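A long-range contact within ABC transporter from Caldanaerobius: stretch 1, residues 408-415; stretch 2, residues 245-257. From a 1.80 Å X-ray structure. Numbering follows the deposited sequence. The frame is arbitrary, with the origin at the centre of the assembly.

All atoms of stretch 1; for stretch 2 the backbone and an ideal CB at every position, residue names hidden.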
# COMPACT_ATOMS: atom_id res chain seq x y z
N VAL C 408 3.19 16.47 -4.82
CA VAL C 408 3.21 15.53 -5.94
C VAL C 408 1.96 15.85 -6.74
O VAL C 408 2.00 15.81 -7.97
CB VAL C 408 3.32 14.03 -5.53
CG1 VAL C 408 2.98 13.10 -6.72
CG2 VAL C 408 4.73 13.70 -5.04
N ALA C 409 0.83 16.13 -6.06
CA ALA C 409 -0.41 16.38 -6.81
C ALA C 409 -0.18 17.55 -7.80
O ALA C 409 -0.42 17.41 -8.98
CB ALA C 409 -1.59 16.64 -5.88
N GLN C 410 0.45 18.63 -7.32
CA GLN C 410 0.80 19.79 -8.17
C GLN C 410 1.78 19.51 -9.34
O GLN C 410 1.73 20.22 -10.38
CB GLN C 410 1.36 20.87 -7.26
CG GLN C 410 0.28 21.53 -6.45
CD GLN C 410 0.74 21.95 -5.08
OE1 GLN C 410 1.78 22.63 -4.90
NE2 GLN C 410 -0.04 21.55 -4.10
N LEU C 411 2.63 18.50 -9.19
CA LEU C 411 3.39 17.95 -10.32
C LEU C 411 2.49 17.34 -11.40
O LEU C 411 2.65 17.66 -12.60
CB LEU C 411 4.42 16.89 -9.87
CG LEU C 411 5.68 17.34 -9.14
CD1 LEU C 411 6.46 16.12 -8.63
CD2 LEU C 411 6.57 18.22 -10.02
N PHE C 412 1.58 16.45 -11.00
CA PHE C 412 0.61 15.86 -11.96
C PHE C 412 -0.21 16.95 -12.69
O PHE C 412 -0.67 16.76 -13.85
CB PHE C 412 -0.34 14.92 -11.26
CG PHE C 412 0.22 13.52 -11.03
CD1 PHE C 412 0.78 13.15 -9.75
CD2 PHE C 412 0.21 12.58 -12.05
CE1 PHE C 412 1.26 11.87 -9.54
CE2 PHE C 412 0.68 11.29 -11.84
CZ PHE C 412 1.23 10.93 -10.58
N ALA C 413 -0.41 18.07 -11.98
CA ALA C 413 -1.38 19.11 -12.39
C ALA C 413 -0.67 20.14 -13.22
O ALA C 413 -1.30 21.07 -13.72
CB ALA C 413 -2.00 19.80 -11.19
N LYS C 414 0.64 19.97 -13.36
CA LYS C 414 1.47 20.89 -14.15
C LYS C 414 1.43 22.32 -13.56
O LYS C 414 1.58 23.30 -14.30
CB LYS C 414 1.01 20.90 -15.62
CG LYS C 414 1.12 19.56 -16.34
CD LYS C 414 2.57 19.16 -16.58
CE LYS C 414 3.10 19.90 -17.80
NZ LYS C 414 4.53 19.60 -18.07
N GLN C 415 1.23 22.40 -12.22
CA GLN C 415 1.20 23.68 -11.47
C GLN C 415 2.50 23.99 -10.73
O GLN C 415 2.75 25.14 -10.34
CB GLN C 415 0.03 23.72 -10.49
CG GLN C 415 -1.33 23.70 -11.15
CD GLN C 415 -2.45 23.49 -10.15
OE1 GLN C 415 -2.35 23.97 -9.01
NE2 GLN C 415 -3.51 22.81 -10.59
N UNK C 245 5.44 11.38 -18.08
CA UNK C 245 4.28 10.50 -18.26
C UNK C 245 3.02 11.32 -18.45
O UNK C 245 2.15 10.96 -19.24
CB UNK C 245 4.12 9.56 -17.07
N UNK C 246 2.89 12.42 -17.71
CA UNK C 246 1.70 13.30 -17.87
C UNK C 246 1.62 13.82 -19.31
O UNK C 246 0.60 13.58 -20.03
CB UNK C 246 1.76 14.48 -16.89
N UNK C 247 2.71 14.47 -19.74
CA UNK C 247 2.88 15.02 -21.05
C UNK C 247 2.82 14.03 -22.22
O UNK C 247 2.42 14.42 -23.31
CB UNK C 247 4.22 15.75 -21.08
N UNK C 248 3.26 12.78 -21.98
CA UNK C 248 3.13 11.67 -22.94
C UNK C 248 1.70 11.25 -23.05
O UNK C 248 1.37 10.58 -24.01
CB UNK C 248 3.99 10.47 -22.53
N UNK C 249 0.87 11.62 -22.06
CA UNK C 249 -0.59 11.36 -22.06
C UNK C 249 -0.88 9.99 -21.45
O UNK C 249 -1.78 9.27 -21.91
CB UNK C 249 -1.16 11.43 -23.48
N UNK C 250 -0.09 9.61 -20.44
CA UNK C 250 -0.41 8.41 -19.65
C UNK C 250 -1.83 8.38 -19.04
O UNK C 250 -2.39 7.31 -18.87
CB UNK C 250 0.61 8.28 -18.52
N UNK C 251 -2.42 9.55 -18.72
CA UNK C 251 -3.65 9.57 -17.89
C UNK C 251 -4.85 10.16 -18.62
O UNK C 251 -4.70 11.09 -19.40
CB UNK C 251 -3.40 10.37 -16.61
N UNK C 252 -6.04 9.64 -18.35
CA UNK C 252 -7.27 10.24 -18.86
C UNK C 252 -7.36 11.70 -18.41
O UNK C 252 -6.86 12.06 -17.35
CB UNK C 252 -8.49 9.45 -18.38
N UNK C 253 -8.01 12.54 -19.21
CA UNK C 253 -8.18 13.97 -18.87
C UNK C 253 -8.62 14.25 -17.39
O UNK C 253 -8.00 15.05 -16.68
CB UNK C 253 -9.22 14.57 -19.82
N UNK C 254 -9.67 13.59 -16.91
CA UNK C 254 -10.16 13.84 -15.53
C UNK C 254 -9.59 13.01 -14.38
O UNK C 254 -10.24 12.87 -13.30
CB UNK C 254 -11.68 13.63 -15.52
N UNK C 255 -8.39 12.46 -14.57
CA UNK C 255 -7.81 11.52 -13.57
C UNK C 255 -7.71 12.14 -12.18
O UNK C 255 -7.88 11.43 -11.20
CB UNK C 255 -6.42 11.06 -14.02
N UNK C 256 -7.47 13.47 -12.10
CA UNK C 256 -7.30 14.16 -10.79
C UNK C 256 -8.59 14.22 -9.96
O UNK C 256 -8.53 14.40 -8.73
CB UNK C 256 -6.79 15.59 -11.02
N UNK C 257 -9.73 14.01 -10.61
CA UNK C 257 -11.05 13.98 -9.95
C UNK C 257 -11.56 12.59 -9.59
O UNK C 257 -12.67 12.45 -9.07
CB UNK C 257 -12.08 14.65 -10.86

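Stretch 1 offers three things to its partner: the Phe412 ring, reaching out from the last turn of a helix; the CB of Ala413; and the Lys414 side chain, whose amine trails off beyond the helix end. Each position of stretch 2 can be read against these.

Position 245 lies in a helix with its CA-to-CB bond sideways to stretch 1 and nothing of it near the ideal CB. The contact sets little here beyond helical compatibility; the residue is Met245, which makes no contact across.

Position 246 is the nearest backbone approach, its CA 6.5 Å from the CA of Phe412. The bond points toward stretch 1, and the ideal CB stands 4.5 Å from Phe412 O and 4.8 Å from Lys414 CD. That is room for a short apolar side chain; valine, isoleucine or alanine could sit here. It is Val246, in the t rotamer: CG1 lies 3.7 Å from Phe412 O, and CG2 3.9 Å from Phe412 CD2. Both methyls lie near Phe412 O, and CG2 also reaches the ring.

At 247 the bond runs sideways, but the ideal CB is 4.9 Å from Lys414 NZ. An acceptor is wanted, and aspartate, asparagine, glutamate or glutamine could each supply one. The answer is Asn247, whose OD1 accepts a weak hydrogen bond from Lys414 NZ at 3.0 Å. Its ND2 also lies close to that amine, but two donors cannot pair.

Positions 248, 249 and 250 are out of reach. At 248 many residues would do, and Ala248 is found. Position 249 has phi 87°, which favours glycine, and Gly249 closes the helix in a Schellman motif, its N bonding back to Val246 O at 2.8 Å. Position 250 completes the motif through its backbone, so many side chains would do; it is Ala250.

At 251 the bond points toward stretch 1 again, yet nothing lies within 5.5 Å of the ideal CB. Only a long side chain can bridge that gap to the Phe412 ring, so an aromatic, leucine or methionine fits. Phe251 brings its CE2 to 3.7 Å from Phe412 CE2, and the edge of Phe412 meets the face of Phe251 in an offset edge-to-face pair, planes at 66°.

Positions 252, 253 and 254 are out of reach, in a type I turn that runs from 252 to 255. Stretch 1 makes no demand at 252, 253 or 254, so many residues would do, and at 254 a CB would have room. They are Asp252, Ser253 and Gly254.

Position 255 points toward stretch 1 from a distance, again asking for length and apolar bulk. Phe255, with chi1 p, places CE1 3.6 Å from Phe412 CD2, adding a second aromatic neighbour to that ring.

At 256 the bond also points toward stretch 1, where Ala413 CB and Phe412 CB make a small apolar patch beside the backbone. A long, flexible side chain such as methionine suits it, or leucine with less reach. Met256 lays its SD 3.6 Å from Ala413 CB and 4.3 Å from Phe412 CB.

Position 257 is out of reach, with room for a CB; nothing in the contact calls for glycine, but it holds Gly257.

Stretch 2 (245-257) MVNAGAFDSGFMG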
# COMPACT_ATOMS: atom_id res chain seq x y z
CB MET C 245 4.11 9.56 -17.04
CG MET C 245 5.30 8.65 -16.74
SD MET C 245 5.05 7.64 -15.26
CE MET C 245 3.38 6.95 -15.62
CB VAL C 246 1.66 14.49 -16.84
CG1 VAL C 246 0.45 15.36 -17.10
CG2 VAL C 246 1.59 13.99 -15.39
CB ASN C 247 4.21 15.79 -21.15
CG ASN C 247 4.30 16.93 -20.17
OD1 ASN C 247 3.29 17.51 -19.77
ND2 ASN C 247 5.52 17.25 -19.75
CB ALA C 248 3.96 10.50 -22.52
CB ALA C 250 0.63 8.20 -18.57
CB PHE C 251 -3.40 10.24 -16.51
CG PHE C 251 -2.09 9.77 -15.85
CD1 PHE C 251 -1.98 8.46 -15.29
CD2 PHE C 251 -0.94 10.60 -15.83
CE1 PHE C 251 -0.77 8.02 -14.77
CE2 PHE C 251 0.25 10.16 -15.29
CZ PHE C 251 0.36 8.89 -14.76
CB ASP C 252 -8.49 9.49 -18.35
CG ASP C 252 -8.80 8.23 -19.15
OD1 ASP C 252 -8.72 8.22 -20.42
OD2 ASP C 252 -9.16 7.22 -18.50
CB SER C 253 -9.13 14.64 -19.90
OG SER C 253 -8.73 14.35 -21.26
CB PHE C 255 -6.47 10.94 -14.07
CG PHE C 255 -5.29 11.90 -14.01
CD1 PHE C 255 -4.31 11.72 -13.06
CD2 PHE C 255 -5.15 12.96 -14.90
CE1 PHE C 255 -3.23 12.56 -12.99
CE2 PHE C 255 -4.04 13.80 -14.84
CZ PHE C 255 -3.10 13.62 -13.87
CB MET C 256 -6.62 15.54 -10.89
CG MET C 256 -5.10 15.45 -11.00
SD MET C 256 -4.17 16.93 -11.42
CE MET C 256 -5.22 17.69 -12.65
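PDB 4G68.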